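Local coordinates for uncharacterized lipoprotein GfcB (Escherichia coli K12, PDB 2IN5) that is an uncharacterised membrane-anchored lipoprotein of the YjbF family, probably linked to group 4 capsule polysaccharide, at the interface of chains A and B. Coordinates in Å, arbitrary orientation; residue numbers count along the deposited sequence, not the author numbering. Chains: chain A/B, Hypothetical lipoprotein ymcC.

Contact 1: the interface of chains A and B. Residues chain A 12-13, 33-34, 50-52; chain B 6-8, 11.
The phenol ring of A:Tyr34 is the flat group on which the selenomethionine B:Met8 rests. CG of B:Met8 lies over the ring centre, 3.9 Å from the centroid, a CH-pi contact. The opposite face is backed by CD of A:Pro33 from the ring's own chain, displaced toward the rim, and B:Thr11 OG1 sits in the ring plane at the edge, near CD2. Chi1 of A:Tyr34 is 40°, which places CG between the backbone N and the carbonyl carbon and turns one ring face toward the incoming B:Met8 side chain.

B:Met8 leaves its helix 8-16 at the first residue and runs between A:Tyr34, A:Val50 and A:Phe12. Its chain is straight at chi2 and bends at chi3 (87°), which carries the terminal methyl CE to 3.4 Å from A:Phe12 CB, on helix 8-18. Halfway along, CG also meets A:Val50 CG2 at 3.9 Å, the two side chains crossing at about a right angle. The 94 Å² hidden on B:Met8 exceeds that of any other residue in the patch, which makes it the main packing element here. Its backbone is fixed as well: N of B:Met8 donates to the carbonyl O of A:Leu51 at 3.0 Å, tying the helix start to strand 47-55.

Flanking contacts extend the patch. A:Leu51 CG packs against B:Ser7 CB at 3.7 Å, and the aliphatic CG of B:Gln6 lies 3.8 Å from A:Tyr34 CA. Beyond the CD2 edge of the ring, the methyl CG2 of B:Thr11 touches A:Pro33 CG at 3.9 Å.

Contact 2: the interface of chains A and B. Residues chain A 4-7, 11; chain B 33-35, 51, 196-197.
A:Gln6 and B:Ser35 pair through their backbones: with A:Gln6 in an extended conformation, its carbonyl O accepts from N of B:Ser35 at 2.8 Å. The neighbouring bond uses a side chain. N of A:Gln6 donates to the hydroxyl OG of B:Ser35 at 2.7 Å and is nearly straight, 166° at the hydrogen. Chi1 of B:Ser35 at -49° stands that hydroxyl beside its own backbone N, where it can take the A:Gln6 N-H. Hydroxyl and backbone N of B:Ser35 together thus meet both the N-H and the C=O of A:Gln6.

A:Thr11, on the first turns of helix 8-18, closes the other end of the patch. Its hydroxyl OG1 lies within hydrogen-bonding distance of two carbonyl oxygens, O of B:Pro33 at 3.1 Å and O of A:Ser7 at 3.2 Å, which would have to share or alternate its one hydrogen. OG1 is tilted somewhat from the plane of the first carbonyl and stands well above that of the second. The same oxygen accepts from the side-chain amide NE2 of A:Gln6 at 3.0 Å, lying almost in the amide plane. The A:Gln6 chain reaches OG1 by bending at chi2 (53°), folding its amide back toward the helix. The methyl CG2 of A:Thr11 meets B:Pro33 CG at 4.0 Å. An alanine in place of A:Thr11 would probably leave the B:Pro33 carbonyl without this donor, set the A:Gln6 amide free to turn, and open a gap where the methyl CG2 met the proline ring.

Apolar groups fill in between. CB of A:Gln6 rests on B:Pro197 CG at 3.8 Å, while B:Leu51 CD2 touches A:Ser7 CA and also meets A:Gln5 CB. Toward the chain terminus, B:Lys196 bends at chi2 and chi3 and brings its side-chain amine NZ to the carbonyl O of A:Ser4, a hydrogen bond of 2.8 Å.

Contact 1: the interface of chains A and B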
loop_
_atom_site.group_PDB
_atom_site.type_symbol
_atom_site.label_atom_id
_atom_site.label_comp_id
_atom_site.label_asym_id
_atom_site.label_seq_id
_atom_site.Cartn_x
_atom_site.Cartn_y
_atom_site.Cartn_z
ATOM N N PHE A 12 -1.750 -14.772 3.782
ATOM C CA PHE A 12 -1.445 -14.858 5.200
ATOM C C PHE A 12 -2.494 -14.185 6.066
ATOM O O PHE A 12 -2.656 -14.533 7.230
ATOM C CB PHE A 12 -0.050 -14.285 5.459
ATOM C CG PHE A 12 1.055 -15.194 5.002
ATOM C CD1 PHE A 12 1.611 -16.124 5.874
ATOM C CD2 PHE A 12 1.484 -15.177 3.682
ATOM C CE1 PHE A 12 2.575 -17.033 5.438
ATOM C CE2 PHE A 12 2.452 -16.084 3.227
ATOM C CZ PHE A 12 2.996 -17.016 4.111
ATOM N N ARG A 13 -3.225 -13.238 5.489
ATOM C CA ARG A 13 -4.277 -12.556 6.223
ATOM C C ARG A 13 -5.450 -13.525 6.374
ATOM O O ARG A 13 -6.051 -13.620 7.441
ATOM C CB ARG A 13 -4.724 -11.300 5.469
ATOM C CG ARG A 13 -5.839 -10.497 6.133
ATOM C CD ARG A 13 -6.008 -9.150 5.435
ATOM N NE ARG A 13 -6.309 -9.328 4.016
ATOM C CZ ARG A 13 -7.535 -9.414 3.518
ATOM N NH1 ARG A 13 -8.586 -9.325 4.322
ATOM N NH2 ARG A 13 -7.712 -9.614 2.219
ATOM N N PRO A 33 3.777 -11.640 15.185
ATOM C CA PRO A 33 4.980 -10.885 14.830
ATOM C C PRO A 33 4.737 -9.453 14.347
ATOM O O PRO A 33 5.616 -8.598 14.469
ATOM C CB PRO A 33 5.637 -11.774 13.779
ATOM C CG PRO A 33 4.461 -12.376 13.084
ATOM C CD PRO A 33 3.503 -12.705 14.203
ATOM N N TYR A 34 3.538 -9.193 13.833
ATOM C CA TYR A 34 3.178 -7.871 13.327
ATOM C C TYR A 34 2.140 -7.142 14.166
ATOM O O TYR A 34 1.451 -7.741 14.986
ATOM C CB TYR A 34 2.674 -7.990 11.886
ATOM C CG TYR A 34 1.800 -9.199 11.660
ATOM C CD1 TYR A 34 0.488 -9.240 12.131
ATOM C CD2 TYR A 34 2.307 -10.328 11.016
ATOM C CE1 TYR A 34 -0.293 -10.382 11.964
ATOM C CE2 TYR A 34 1.536 -11.466 10.847
ATOM C CZ TYR A 34 0.242 -11.490 11.322
ATOM O OH TYR A 34 -0.512 -12.628 11.152
ATOM N N VAL A 50 -5.415 -6.047 11.159
ATOM C CA VAL A 50 -3.978 -6.265 11.131
ATOM C C VAL A 50 -3.276 -5.195 10.281
ATOM O O VAL A 50 -3.883 -4.628 9.374
ATOM C CB VAL A 50 -3.675 -7.689 10.570
ATOM C CG1 VAL A 50 -4.184 -7.809 9.149
ATOM C CG2 VAL A 50 -2.199 -7.980 10.617
ATOM N N LEU A 51 -2.009 -4.899 10.580
ATOM C CA LEU A 51 -1.274 -3.895 9.808
ATOM C C LEU A 51 -0.658 -4.589 8.624
ATOM O O LEU A 51 0.298 -5.355 8.763
ATOM C CB LEU A 51 -0.171 -3.225 10.644
ATOM C CG LEU A 51 0.804 -2.261 9.935
ATOM C CD1 LEU A 51 0.045 -1.121 9.241
ATOM C CD2 LEU A 51 1.772 -1.697 10.966
ATOM N N GLY A 52 -1.217 -4.322 7.451
ATOM C CA GLY A 52 -0.716 -4.943 6.244
ATOM C C GLY A 52 0.574 -4.326 5.738
ATOM O O GLY A 52 1.521 -5.044 5.441
ATOM N N GLN B 6 5.377 -2.903 13.177
ATOM C CA GLN B 6 5.742 -4.097 12.434
ATOM C C GLN B 6 4.549 -4.455 11.559
ATOM O O GLN B 6 3.480 -4.795 12.060
ATOM C CB GLN B 6 6.048 -5.244 13.398
ATOM C CG GLN B 6 6.650 -6.476 12.743
ATOM C CD GLN B 6 8.059 -6.232 12.240
ATOM O OE1 GLN B 6 8.657 -5.193 12.525
ATOM N NE2 GLN B 6 8.604 -7.194 11.503
ATOM N N SER B 7 4.730 -4.351 10.254
ATOM C CA SER B 7 3.675 -4.661 9.320
ATOM C C SER B 7 3.927 -6.061 8.809
ATOM O O SER B 7 5.036 -6.580 8.941
ATOM C CB SER B 7 3.725 -3.710 8.130
ATOM O OG SER B 7 4.834 -4.049 7.318
HETATM N N MSE B 8 2.904 -6.656 8.204
HETATM C CA MSE B 8 3.030 -7.986 7.631
HETATM C C MSE B 8 4.117 -8.033 6.558
HETATM O O MSE B 8 4.787 -9.050 6.395
HETATM C CB MSE B 8 1.702 -8.430 7.016
HETATM C CG MSE B 8 0.558 -8.690 8.000
HETATM SE SE MSE B 8 -0.944 -9.580 7.065
HETATM C CE MSE B 8 -0.313 -11.402 7.281
ATOM N N THR B 11 7.405 -8.421 8.147
ATOM C CA THR B 11 7.591 -9.802 8.577
ATOM C C THR B 11 7.865 -10.735 7.406
ATOM O O THR B 11 8.704 -11.632 7.508
ATOM C CB THR B 11 6.375 -10.306 9.393
ATOM O OG1 THR B 11 6.180 -9.458 10.535
ATOM C CG2 THR B 11 6.610 -11.737 9.873
#

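Contact 2: the interface of chains A and B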
loop_
_atom_site.group_PDB
_atom_site.type_symbol
_atom_site.label_atom_id
_atom_site.label_comp_id
_atom_site.label_asym_id
_atom_site.label_seq_id
_atom_site.Cartn_x
_atom_site.Cartn_y
_atom_site.Cartn_z
ATOM N N SER A 4 -6.671 -13.555 -11.978
ATOM C CA SER A 4 -6.496 -13.095 -10.607
ATOM C C SER A 4 -5.173 -13.597 -10.044
ATOM O O SER A 4 -4.741 -14.709 -10.348
ATOM C CB SER A 4 -7.651 -13.575 -9.718
ATOM O OG SER A 4 -7.710 -14.993 -9.666
ATOM N N GLN A 5 -4.530 -12.762 -9.233
ATOM C CA GLN A 5 -3.261 -13.118 -8.628
ATOM C C GLN A 5 -3.497 -13.349 -7.142
ATOM O O GLN A 5 -4.546 -12.987 -6.611
ATOM C CB GLN A 5 -2.245 -11.988 -8.812
ATOM C CG GLN A 5 -2.324 -11.234 -10.137
ATOM C CD GLN A 5 -1.338 -10.059 -10.189
ATOM O OE1 GLN A 5 -0.193 -10.209 -10.609
ATOM N NE2 GLN A 5 -1.783 -8.896 -9.739
ATOM N N GLN A 6 -2.523 -13.949 -6.466
ATOM C CA GLN A 6 -2.654 -14.206 -5.033
ATOM C C GLN A 6 -1.483 -13.518 -4.320
ATOM O O GLN A 6 -0.346 -13.952 -4.453
ATOM C CB GLN A 6 -2.636 -15.727 -4.788
ATOM C CG GLN A 6 -3.103 -16.187 -3.409
ATOM C CD GLN A 6 -4.475 -15.642 -3.043
ATOM O OE1 GLN A 6 -5.318 -15.409 -3.915
ATOM N NE2 GLN A 6 -4.710 -15.450 -1.750
ATOM N N SER A 7 -1.752 -12.443 -3.586
ATOM C CA SER A 7 -0.682 -11.738 -2.874
ATOM C C SER A 7 -0.425 -12.387 -1.524
ATOM O O SER A 7 -1.283 -13.098 -0.997
ATOM C CB SER A 7 -1.036 -10.260 -2.648
ATOM O OG SER A 7 -2.044 -10.105 -1.662
ATOM N N THR A 11 -3.112 -13.981 1.313
ATOM C CA THR A 11 -2.923 -15.359 1.724
ATOM C C THR A 11 -2.695 -15.529 3.230
ATOM O O THR A 11 -3.367 -16.340 3.882
ATOM C CB THR A 11 -1.751 -15.978 0.973
ATOM O OG1 THR A 11 -2.120 -16.146 -0.395
ATOM C CG2 THR A 11 -1.380 -17.321 1.568
ATOM N N PRO B 33 2.021 -20.653 -1.890
ATOM C CA PRO B 33 0.602 -20.335 -2.061
ATOM C C PRO B 33 0.324 -18.889 -2.476
ATOM O O PRO B 33 -0.659 -18.286 -2.037
ATOM C CB PRO B 33 0.020 -20.665 -0.694
ATOM C CG PRO B 33 1.097 -20.216 0.205
ATOM C CD PRO B 33 2.338 -20.781 -0.456
ATOM N N TYR B 34 1.204 -18.324 -3.298
ATOM C CA TYR B 34 1.013 -16.957 -3.807
ATOM C C TYR B 34 1.822 -16.679 -5.072
ATOM O O TYR B 34 2.767 -17.395 -5.407
ATOM C CB TYR B 34 1.289 -15.899 -2.716
ATOM C CG TYR B 34 2.575 -16.089 -1.969
ATOM C CD1 TYR B 34 3.797 -15.817 -2.576
ATOM C CD2 TYR B 34 2.579 -16.652 -0.690
ATOM C CE1 TYR B 34 4.986 -16.117 -1.943
ATOM C CE2 TYR B 34 3.768 -16.955 -0.041
ATOM C CZ TYR B 34 4.965 -16.693 -0.675
ATOM O OH TYR B 34 6.155 -17.039 -0.082
ATOM N N SER B 35 1.396 -15.654 -5.796
ATOM C CA SER B 35 2.043 -15.270 -7.041
ATOM C C SER B 35 3.504 -14.919 -6.795
ATOM O O SER B 35 3.846 -14.304 -5.785
ATOM C CB SER B 35 1.311 -14.075 -7.650
ATOM O OG SER B 35 -0.088 -14.314 -7.683
ATOM N N LEU B 51 4.856 -11.464 -4.661
ATOM C CA LEU B 51 3.801 -10.466 -4.635
ATOM C C LEU B 51 3.377 -10.205 -3.200
ATOM O O LEU B 51 2.847 -11.089 -2.532
ATOM C CB LEU B 51 2.606 -10.958 -5.461
ATOM C CG LEU B 51 1.351 -10.081 -5.476
ATOM C CD1 LEU B 51 1.685 -8.709 -6.063
ATOM C CD2 LEU B 51 0.268 -10.757 -6.286
ATOM N N LYS B 196 2.378 -18.497 -11.491
ATOM C CA LYS B 196 1.105 -18.563 -10.789
ATOM C C LYS B 196 1.266 -19.233 -9.425
ATOM O O LYS B 196 2.298 -19.834 -9.123
ATOM C CB LYS B 196 0.079 -19.345 -11.622
ATOM C CG LYS B 196 -0.318 -18.683 -12.940
ATOM C CD LYS B 196 -1.145 -17.431 -12.721
ATOM C CE LYS B 196 -2.501 -17.750 -12.132
ATOM N NZ LYS B 196 -3.327 -16.529 -12.000
ATOM N N PRO B 197 0.267 -19.083 -8.557
ATOM C CA PRO B 197 0.376 -19.727 -7.248
ATOM C C PRO B 197 -0.150 -21.159 -7.384
ATOM O O PRO B 197 -1.290 -21.359 -7.810
ATOM C CB PRO B 197 -0.524 -18.867 -6.363
ATOM C CG PRO B 197 -1.580 -18.403 -7.314
ATOM C CD PRO B 197 -0.776 -18.043 -8.543
#

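The centres of contact 1 and contact 2, taken over their C-alpha atoms, lie about 17 Å apart. They represent two-fold-related regions with the chains exchanged: residues 6, 7 and 11 of one chain meet residues 33, 34 and 51 of the other in both. The two patches differ in emphasis, contact 1 centring on an apolar side-chain insertion and contact 2 on polar links that extend to residues 4 and 196. Each N-terminal segment and the start of its helix thus reach across to the partner's body, a reciprocal exchange that may stabilise a dimer, although the structure alone does not establish that dimer as biological.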